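Local coordinates for protein endo-beta-mannanase (Opitutaceae bacterium TAV5, PDB 7BOB) that probably removes mannose units from the ends of beta-1,4-linked manno-oligosaccharides, as a homotrimeric family 5 glycoside hydrolase of a termite-hindgut bacterium, at residues Val464-Pro475 against Ala548-Glu559; Arg520-Leu531 against Asp534-His544. All coordinates share one frame; numbering follows the deposited sequence.

Interaction 1: Val464-Pro475 against Ala548-Glu559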
# COMPACT_ATOMS: atom_id res chain seq x y z
N VAL A 464 -30.52 26.79 -2.63
CA VAL A 464 -29.98 28.05 -3.16
C VAL A 464 -31.10 28.92 -3.71
O VAL A 464 -31.06 30.15 -3.61
CB VAL A 464 -28.89 27.78 -4.23
CG1 VAL A 464 -28.49 29.08 -4.93
CG2 VAL A 464 -27.65 27.09 -3.63
N GLU A 465 -32.11 28.29 -4.31
CA GLU A 465 -33.21 29.03 -4.90
C GLU A 465 -33.97 29.86 -3.87
O GLU A 465 -34.43 30.96 -4.17
CB GLU A 465 -34.17 28.09 -5.62
CG GLU A 465 -34.16 28.28 -7.11
CD GLU A 465 -35.22 27.45 -7.80
OE1 GLU A 465 -35.41 27.65 -9.03
OE2 GLU A 465 -35.87 26.61 -7.11
N GLN A 466 -34.11 29.34 -2.65
CA GLN A 466 -34.76 30.07 -1.57
C GLN A 466 -33.82 31.03 -0.85
O GLN A 466 -34.21 31.59 0.17
CB GLN A 466 -35.37 29.11 -0.54
CG GLN A 466 -36.08 27.90 -1.09
CD GLN A 466 -36.32 26.82 -0.02
OE1 GLN A 466 -36.39 27.12 1.18
NE2 GLN A 466 -36.42 25.55 -0.45
N GLY A 467 -32.60 31.21 -1.32
CA GLY A 467 -31.75 32.27 -0.79
C GLY A 467 -30.42 31.81 -0.22
O GLY A 467 -29.64 32.67 0.24
N GLY A 468 -30.12 30.52 -0.22
CA GLY A 468 -28.83 30.09 0.30
C GLY A 468 -27.67 30.66 -0.49
O GLY A 468 -27.73 30.77 -1.72
N GLN A 469 -26.62 31.05 0.23
CA GLN A 469 -25.33 31.40 -0.36
C GLN A 469 -24.41 30.18 -0.30
O GLN A 469 -24.06 29.73 0.79
CB GLN A 469 -24.70 32.58 0.38
CG GLN A 469 -25.67 33.69 0.73
CD GLN A 469 -26.23 34.32 -0.52
OE1 GLN A 469 -25.49 34.95 -1.28
NE2 GLN A 469 -27.53 34.14 -0.75
N LEU A 470 -24.03 29.66 -1.47
CA LEU A 470 -23.21 28.45 -1.58
C LEU A 470 -21.81 28.81 -2.06
O LEU A 470 -21.65 29.37 -3.16
CB LEU A 470 -23.85 27.44 -2.52
CG LEU A 470 -23.20 26.07 -2.73
CD1 LEU A 470 -23.28 25.22 -1.44
CD2 LEU A 470 -23.87 25.35 -3.88
N LEU A 471 -20.80 28.49 -1.26
CA LEU A 471 -19.41 28.55 -1.68
C LEU A 471 -18.96 27.12 -1.98
O LEU A 471 -18.82 26.30 -1.07
CB LEU A 471 -18.53 29.20 -0.62
CG LEU A 471 -17.03 29.22 -0.94
CD1 LEU A 471 -16.74 29.80 -2.34
CD2 LEU A 471 -16.32 30.02 0.13
N TRP A 472 -18.74 26.82 -3.26
CA TRP A 472 -18.53 25.44 -3.73
C TRP A 472 -17.08 25.28 -4.16
O TRP A 472 -16.70 25.67 -5.28
CB TRP A 472 -19.48 25.12 -4.88
CG TRP A 472 -19.67 23.65 -5.12
CD1 TRP A 472 -18.85 22.64 -4.70
CD2 TRP A 472 -20.74 23.03 -5.84
NE1 TRP A 472 -19.36 21.43 -5.11
CE2 TRP A 472 -20.52 21.64 -5.80
CE3 TRP A 472 -21.86 23.53 -6.51
CZ2 TRP A 472 -21.39 20.74 -6.40
CZ3 TRP A 472 -22.73 22.62 -7.11
CH2 TRP A 472 -22.48 21.24 -7.05
N HIS A 473 -16.25 24.70 -3.30
CA HIS A 473 -14.87 24.46 -3.68
C HIS A 473 -14.79 23.15 -4.46
O HIS A 473 -15.11 22.08 -3.92
CB HIS A 473 -13.95 24.45 -2.47
CG HIS A 473 -13.62 25.82 -1.97
ND1 HIS A 473 -13.03 26.05 -0.74
CD2 HIS A 473 -13.80 27.04 -2.54
CE1 HIS A 473 -12.86 27.36 -0.58
NE2 HIS A 473 -13.32 27.98 -1.66
N ALA A 474 -14.40 23.25 -5.73
CA ALA A 474 -14.08 22.15 -6.64
C ALA A 474 -15.29 21.26 -6.90
O ALA A 474 -15.31 20.12 -6.42
CB ALA A 474 -12.92 21.33 -6.09
N PRO A 475 -16.31 21.72 -7.62
CA PRO A 475 -17.40 20.81 -7.99
C PRO A 475 -16.87 19.60 -8.74
O PRO A 475 -15.82 19.66 -9.39
CB PRO A 475 -18.31 21.67 -8.87
CG PRO A 475 -17.61 23.00 -9.03
CD PRO A 475 -16.62 23.12 -7.94
N ALA A 548 -33.18 33.31 -5.34
CA ALA A 548 -32.78 34.29 -4.34
C ALA A 548 -31.34 34.12 -3.87
O ALA A 548 -30.80 35.04 -3.25
CB ALA A 548 -33.72 34.22 -3.14
N GLY A 549 -30.70 32.98 -4.16
CA GLY A 549 -29.37 32.69 -3.67
C GLY A 549 -28.29 32.89 -4.72
O GLY A 549 -28.53 33.38 -5.83
N CYS A 550 -27.08 32.47 -4.36
CA CYS A 550 -25.90 32.75 -5.17
C CYS A 550 -24.84 31.68 -4.96
O CYS A 550 -24.38 31.47 -3.83
CB CYS A 550 -25.34 34.13 -4.83
SG CYS A 550 -23.87 34.55 -5.76
N VAL A 551 -24.44 31.02 -6.06
CA VAL A 551 -23.43 29.97 -6.07
C VAL A 551 -22.10 30.59 -6.48
O VAL A 551 -21.98 31.12 -7.59
CB VAL A 551 -23.81 28.84 -7.05
CG1 VAL A 551 -22.73 27.73 -7.05
CG2 VAL A 551 -25.19 28.30 -6.73
N THR A 552 -21.10 30.50 -5.60
CA THR A 552 -19.73 30.87 -5.94
C THR A 552 -18.90 29.59 -6.05
O THR A 552 -18.60 28.94 -5.04
CB THR A 552 -19.14 31.84 -4.91
OG1 THR A 552 -19.95 33.02 -4.84
CG2 THR A 552 -17.72 32.24 -5.23
N SER A 553 -18.54 29.20 -7.28
CA SER A 553 -17.83 27.96 -7.54
C SER A 553 -16.35 28.23 -7.83
O SER A 553 -16.03 29.10 -8.65
CB SER A 553 -18.45 27.19 -8.71
OG SER A 553 -19.87 27.10 -8.64
N VAL A 554 -15.46 27.49 -7.18
CA VAL A 554 -14.02 27.58 -7.41
C VAL A 554 -13.57 26.30 -8.11
O VAL A 554 -13.76 25.20 -7.59
CB VAL A 554 -13.24 27.77 -6.10
CG1 VAL A 554 -11.73 27.80 -6.36
CG2 VAL A 554 -13.70 29.02 -5.35
N LEU A 555 -12.94 26.46 -9.28
CA LEU A 555 -12.51 25.31 -10.08
C LEU A 555 -11.12 24.84 -9.66
O LEU A 555 -10.23 24.67 -10.49
CB LEU A 555 -12.55 25.67 -11.56
CG LEU A 555 -13.90 26.23 -12.02
CD1 LEU A 555 -13.91 26.62 -13.50
CD2 LEU A 555 -15.01 25.23 -11.72
N ALA A 556 -10.91 24.65 -8.36
CA ALA A 556 -9.67 24.09 -7.86
C ALA A 556 -9.96 23.46 -6.51
O ALA A 556 -10.95 23.81 -5.85
CB ALA A 556 -8.56 25.14 -7.73
N ASP A 557 -9.12 22.51 -6.12
CA ASP A 557 -9.26 21.87 -4.81
C ASP A 557 -8.54 22.74 -3.78
O ASP A 557 -7.37 22.51 -3.45
CB ASP A 557 -8.71 20.45 -4.84
CG ASP A 557 -9.11 19.65 -3.63
OD1 ASP A 557 -9.46 20.28 -2.59
OD2 ASP A 557 -9.06 18.41 -3.70
N VAL A 558 -9.27 23.72 -3.25
CA VAL A 558 -8.70 24.75 -2.37
C VAL A 558 -8.03 24.11 -1.16
O VAL A 558 -6.83 24.30 -0.90
CB VAL A 558 -9.79 25.75 -1.95
CG1 VAL A 558 -9.25 26.80 -0.97
CG2 VAL A 558 -10.39 26.41 -3.19
N GLU A 559 -8.79 23.32 -0.41
CA GLU A 559 -8.26 22.79 0.84
C GLU A 559 -7.07 21.87 0.59
O GLU A 559 -6.09 21.92 1.34
CB GLU A 559 -9.36 22.07 1.61
CG GLU A 559 -10.37 23.05 2.22
CD GLU A 559 -11.40 23.52 1.20
OE1 GLU A 559 -11.44 22.96 0.08
OE2 GLU A 559 -12.18 24.42 1.53
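Two neighbouring parallel strands of the seven-stranded mixed sheet, 469-473 and 549-554, meet here, and the key side-chain contact lies at the C-terminal end of strand 469-473, where His473 meets Val558 and Glu559 at the start of the next helix. Val558 CG2 sits almost squarely over one face of the imidazole, 3.4 Å from the ring centroid, a CH-pi contact. At the edge, His473 ND1 donates in the ring plane to Glu559 OE2 at 2.9 Å, reaching the syn side of a carboxylate turned 46° from the ring. With CG of Glu559 anti to its carbonyl carbon and the chain bent at chi2 (81°), the carboxylate folds back to the histidine; Tyr580 OH is a second partner of OE2. Val554 CG2 closes another part of the ring edge, 3.4 Å from His473 CD2, and the rings of Trp579 and Tyr580 also meet the imidazole.

Between the strands the ladder is regular: Thr552 N to Leu470 O is 2.7 Å and nearly straight, and Trp472 N to Thr552 O is 2.8 Å. Ala474 N extends it by one bond to Val554 O. At the other end a Schellman motif with Gly467 at C-prime closes helix 454-465, and Ala548 N bonds to Glu465 O at 2.9 Å. Gly549 passes so close to Val464 O and Gly468 O that a beta carbon would clash with both. The chain of Gln469 bends at chi2, and its NE2 donates to Gly467 O at 2.8 Å, while OE1 bonds to Thr585 OG1.

Leu470, Trp472 and Val551 share one face of the sheet, where helix 482-488 packs on Trp472 and Val551; helix 569-583 covers Leu471 and Val554 on the other. Strand 444-448 flanks 469-473, and strand 539-546 flanks 549-554.

Interaction 2: Arg520-Leu531 against Asp534-His544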
# COMPACT_ATOMS: atom_id res chain seq x y z
N ARG A 520 -8.56 18.75 -14.23
CA ARG A 520 -8.95 20.13 -14.41
C ARG A 520 -9.80 20.25 -15.67
O ARG A 520 -9.61 19.50 -16.63
CB ARG A 520 -7.70 21.00 -14.49
CG ARG A 520 -7.98 22.45 -14.29
CD ARG A 520 -6.71 23.18 -13.99
NE ARG A 520 -6.91 24.61 -14.13
CZ ARG A 520 -5.92 25.47 -14.31
NH1 ARG A 520 -4.66 25.04 -14.39
NH2 ARG A 520 -6.20 26.76 -14.42
N VAL A 521 -10.74 21.19 -15.65
CA VAL A 521 -11.72 21.30 -16.73
C VAL A 521 -11.68 22.71 -17.29
O VAL A 521 -11.38 23.68 -16.59
CB VAL A 521 -13.16 20.96 -16.29
CG1 VAL A 521 -13.30 19.46 -16.08
CG2 VAL A 521 -13.54 21.77 -15.06
N ARG A 522 -12.00 22.80 -18.57
CA ARG A 522 -12.27 24.07 -19.24
C ARG A 522 -13.79 24.25 -19.33
O ARG A 522 -14.49 23.39 -19.88
CB ARG A 522 -11.64 24.08 -20.63
CG ARG A 522 -11.61 25.45 -21.25
CD ARG A 522 -11.93 25.41 -22.73
NE ARG A 522 -10.79 25.01 -23.54
CZ ARG A 522 -10.45 25.60 -24.69
NH1 ARG A 522 -11.16 26.61 -25.16
NH2 ARG A 522 -9.39 25.17 -25.37
N ILE A 523 -14.29 25.34 -18.79
CA ILE A 523 -15.73 25.53 -18.75
C ILE A 523 -16.16 26.57 -19.78
O ILE A 523 -15.37 27.38 -20.26
CB ILE A 523 -16.21 25.91 -17.34
CG1 ILE A 523 -15.48 27.16 -16.84
CG2 ILE A 523 -16.01 24.70 -16.38
CD1 ILE A 523 -16.19 28.47 -17.11
N GLU A 524 -17.45 26.52 -20.11
CA GLU A 524 -18.12 27.56 -20.89
C GLU A 524 -19.25 28.13 -20.04
O GLU A 524 -20.11 27.37 -19.58
CB GLU A 524 -18.66 26.99 -22.20
CG GLU A 524 -19.09 28.04 -23.20
CD GLU A 524 -17.90 28.75 -23.81
OE1 GLU A 524 -16.89 28.07 -24.15
OE2 GLU A 524 -17.97 29.99 -23.93
N PRO A 525 -19.28 29.44 -19.79
CA PRO A 525 -20.36 30.01 -18.96
C PRO A 525 -21.73 29.83 -19.60
O PRO A 525 -21.91 30.00 -20.80
CB PRO A 525 -19.97 31.48 -18.85
CG PRO A 525 -18.45 31.45 -18.90
CD PRO A 525 -18.15 30.38 -19.93
N ARG A 526 -22.71 29.44 -18.78
CA ARG A 526 -24.09 29.27 -19.21
C ARG A 526 -24.98 29.83 -18.11
O ARG A 526 -25.79 29.14 -17.49
CB ARG A 526 -24.44 27.81 -19.53
CG ARG A 526 -23.74 27.23 -20.78
CD ARG A 526 -24.35 27.72 -22.11
NE ARG A 526 -23.36 27.87 -23.20
CZ ARG A 526 -23.05 26.92 -24.09
NH1 ARG A 526 -23.66 25.73 -24.02
NH2 ARG A 526 -22.15 27.14 -25.05
N GLY A 527 -24.80 31.12 -17.83
CA GLY A 527 -25.48 31.82 -16.76
C GLY A 527 -24.53 32.42 -15.74
O GLY A 527 -24.83 33.47 -15.17
N ALA A 528 -23.39 31.78 -15.50
CA ALA A 528 -22.49 32.29 -14.48
C ALA A 528 -21.63 33.42 -15.03
O ALA A 528 -21.33 33.48 -16.23
CB ALA A 528 -21.60 31.18 -13.93
N GLN A 529 -21.25 34.32 -14.13
CA GLN A 529 -20.25 35.34 -14.38
C GLN A 529 -18.89 34.84 -13.94
O GLN A 529 -18.76 34.05 -13.00
CB GLN A 529 -20.58 36.63 -13.61
CG GLN A 529 -21.94 37.30 -13.93
CD GLN A 529 -23.16 36.59 -13.31
OE1 GLN A 529 -23.87 35.84 -14.00
NE2 GLN A 529 -23.41 36.83 -12.01
N ILE A 530 -17.85 35.30 -14.63
CA ILE A 530 -16.48 34.92 -14.31
C ILE A 530 -15.96 35.90 -13.27
O ILE A 530 -15.63 37.05 -13.60
CB ILE A 530 -15.61 34.87 -15.57
CG1 ILE A 530 -16.00 33.66 -16.42
CG2 ILE A 530 -14.13 34.81 -15.21
CD1 ILE A 530 -15.43 33.70 -17.83
N LEU A 531 -15.88 35.46 -12.02
CA LEU A 531 -15.45 36.37 -10.96
C LEU A 531 -13.93 36.53 -10.92
O LEU A 531 -13.44 37.62 -10.62
CB LEU A 531 -15.99 35.87 -9.62
CG LEU A 531 -16.00 36.81 -8.42
CD1 LEU A 531 -17.17 37.78 -8.47
CD2 LEU A 531 -16.05 35.98 -7.12
N ASP A 534 -7.44 32.67 -13.84
CA ASP A 534 -6.04 32.44 -13.52
C ASP A 534 -5.20 33.46 -14.29
O ASP A 534 -5.72 34.31 -15.03
CB ASP A 534 -5.65 30.99 -13.81
CG ASP A 534 -5.79 30.62 -15.26
OD1 ASP A 534 -6.40 31.42 -16.01
OD2 ASP A 534 -5.29 29.54 -15.66
N ASN A 535 -3.88 33.41 -14.10
CA ASN A 535 -3.04 34.45 -14.67
C ASN A 535 -2.86 34.30 -16.17
O ASN A 535 -2.41 35.25 -16.83
CB ASN A 535 -1.68 34.51 -13.93
CG ASN A 535 -0.73 33.35 -14.30
OD1 ASN A 535 -1.13 32.34 -14.87
ND2 ASN A 535 0.55 33.52 -13.94
N GLU A 536 -3.23 33.14 -16.74
CA GLU A 536 -3.31 32.93 -18.17
C GLU A 536 -4.75 32.99 -18.70
O GLU A 536 -5.10 32.23 -19.61
CB GLU A 536 -2.63 31.61 -18.55
CG GLU A 536 -3.30 30.35 -18.01
CD GLU A 536 -2.79 29.09 -18.70
OE1 GLU A 536 -2.28 28.18 -18.00
OE2 GLU A 536 -2.90 29.01 -19.94
N GLY A 537 -5.60 33.84 -18.10
CA GLY A 537 -6.83 34.33 -18.70
C GLY A 537 -8.08 33.49 -18.53
O GLY A 537 -9.18 34.00 -18.75
N SER A 538 -7.96 32.14 -18.12
CA SER A 538 -9.11 31.24 -18.14
C SER A 538 -9.92 31.30 -16.83
O SER A 538 -9.38 31.66 -15.77
CB SER A 538 -8.65 29.81 -18.41
OG SER A 538 -7.95 29.27 -17.30
N PRO A 539 -11.21 30.96 -16.88
CA PRO A 539 -12.06 31.08 -15.69
C PRO A 539 -11.60 30.15 -14.57
O PRO A 539 -11.30 28.98 -14.80
CB PRO A 539 -13.45 30.68 -16.22
CG PRO A 539 -13.34 30.82 -17.72
CD PRO A 539 -11.96 30.45 -18.04
N LEU A 540 -11.55 30.71 -13.35
CA LEU A 540 -11.17 29.98 -12.15
C LEU A 540 -12.20 30.08 -11.02
O LEU A 540 -12.41 29.08 -10.32
CB LEU A 540 -9.80 30.48 -11.66
CG LEU A 540 -9.28 29.73 -10.43
CD1 LEU A 540 -9.20 28.23 -10.72
CD2 LEU A 540 -7.94 30.28 -9.96
N VAL A 541 -12.84 31.23 -10.83
CA VAL A 541 -13.94 31.38 -9.88
C VAL A 541 -15.16 31.91 -10.63
O VAL A 541 -15.10 32.97 -11.27
CB VAL A 541 -13.60 32.30 -8.70
CG1 VAL A 541 -14.78 32.36 -7.74
CG2 VAL A 541 -12.35 31.83 -7.96
N LEU A 542 -16.27 31.18 -10.55
CA LEU A 542 -17.54 31.59 -11.12
C LEU A 542 -18.49 32.06 -10.03
O LEU A 542 -18.37 31.67 -8.86
CB LEU A 542 -18.19 30.45 -11.90
CG LEU A 542 -17.34 29.64 -12.86
CD1 LEU A 542 -18.20 28.58 -13.55
CD2 LEU A 542 -16.68 30.56 -13.90
N ARG A 543 -19.47 32.88 -10.43
CA ARG A 543 -20.53 33.36 -9.54
C ARG A 543 -21.86 33.33 -10.28
O ARG A 543 -21.98 33.93 -11.35
CB ARG A 543 -20.24 34.78 -9.02
CG ARG A 543 -21.20 35.23 -7.91
CD ARG A 543 -20.59 36.30 -7.00
NE ARG A 543 -19.75 35.72 -5.95
CZ ARG A 543 -18.89 36.40 -5.19
NH1 ARG A 543 -18.74 37.71 -5.34
NH2 ARG A 543 -18.18 35.75 -4.26
N HIS A 544 -22.84 32.65 -9.72
CA HIS A 544 -24.09 32.36 -10.41
C HIS A 544 -25.24 32.61 -9.46
O HIS A 544 -25.30 32.00 -8.39
CB HIS A 544 -24.13 30.90 -10.90
CG HIS A 544 -25.29 30.60 -11.79
ND1 HIS A 544 -25.87 29.35 -11.87
CD2 HIS A 544 -25.98 31.38 -12.66
CE1 HIS A 544 -26.86 29.37 -12.74
NE2 HIS A 544 -26.95 30.59 -13.24
O HOH W 1 -3.38 27.76 -15.14
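Backbone hydrogen bonds first join Gln529 to Arg543, a hydrogen-bonded antiparallel pair with Gln529 N to Arg543 O and Arg543 N to Gln529 O both at 2.9 Å. Beyond the non-hydrogen-bonded pair Ile530-Leu542, Leu531 N reaches Val541 O at 2.7 Å, though the N-H points well off line (134°). Here the hairpin is irregular: Leu540 and Val541 form a classic beta bulge opposite a single residue of strand 529-533.

Apolar contacts join strand 520-525 to the hairpin. Ile523 CD1 lies 3.6 Å from Pro539 CB and also touches Leu542 CD2; its CG1 stands between the backbone N and carbonyl carbon (chi1 56°), directing the methyl into this group. From the hairpin's other strand, Ile530 CD1 meets Pro539 CG at 3.6 Å. On the opposite face of the hairpin, Leu531 CD2 sits over the centre of the Arg543 guanidinium, 3.5 Å from CZ. The bend of that arginine at chi3 (-83°) turns its flat group beneath the leucine, while NE bonds to Thr552 OG1. An alanine in place of Arg543 would probably leave Leu531 without the flat surface beneath its methyls and Thr552 without its NE partner.

At the Arg520 end, beside the Asp534-Gly537 turn, lies the salt bridge. Fully extended, Arg520 brings NH2 to Asp534 OD2 at 3.2 Å; the hydrogen bond is weak, with the two flat groups nearly perpendicular. Water 1 bridges the same two atoms. Ser538 N, just past the turn, bonds to Asp534 OD1 at 2.7 Å.

Strand 490-496 pairs with 520-525 in a two-stranded antiparallel sheet and also touches the hairpin, at Leu542 and Ser538; strand 549-554 continues the mixed sheet beyond 539-546, and the second subunit packs on Arg522, Glu524 and Arg526.

Interaction 1 and the hairpin of interaction 2 share the seven-stranded mixed sheet, their centres about 13 Å apart; strand 520-525 pairs instead with 490-496. Along the chain, Val464-Pro475 comes first; both segments of interaction 2 follow, before Ala548-Glu559 returns beside it. The junction is the pair of successive strands 539-546 and 549-554, where Val551 N lies 2.7 Å from His544 O and Leu542 N lies 2.8 Å from Ser553 O, both probable hydrogen bonds. Interaction 1 thus belongs to the parallel, helix-covered part of this sheet, and the hairpin to its antiparallel edge, ending at strand 529-533. Strand 520-525 and the residue after it meet the second subunit. The eight-stranded parallel sheet expected to form the family 5 catalytic barrel is separate.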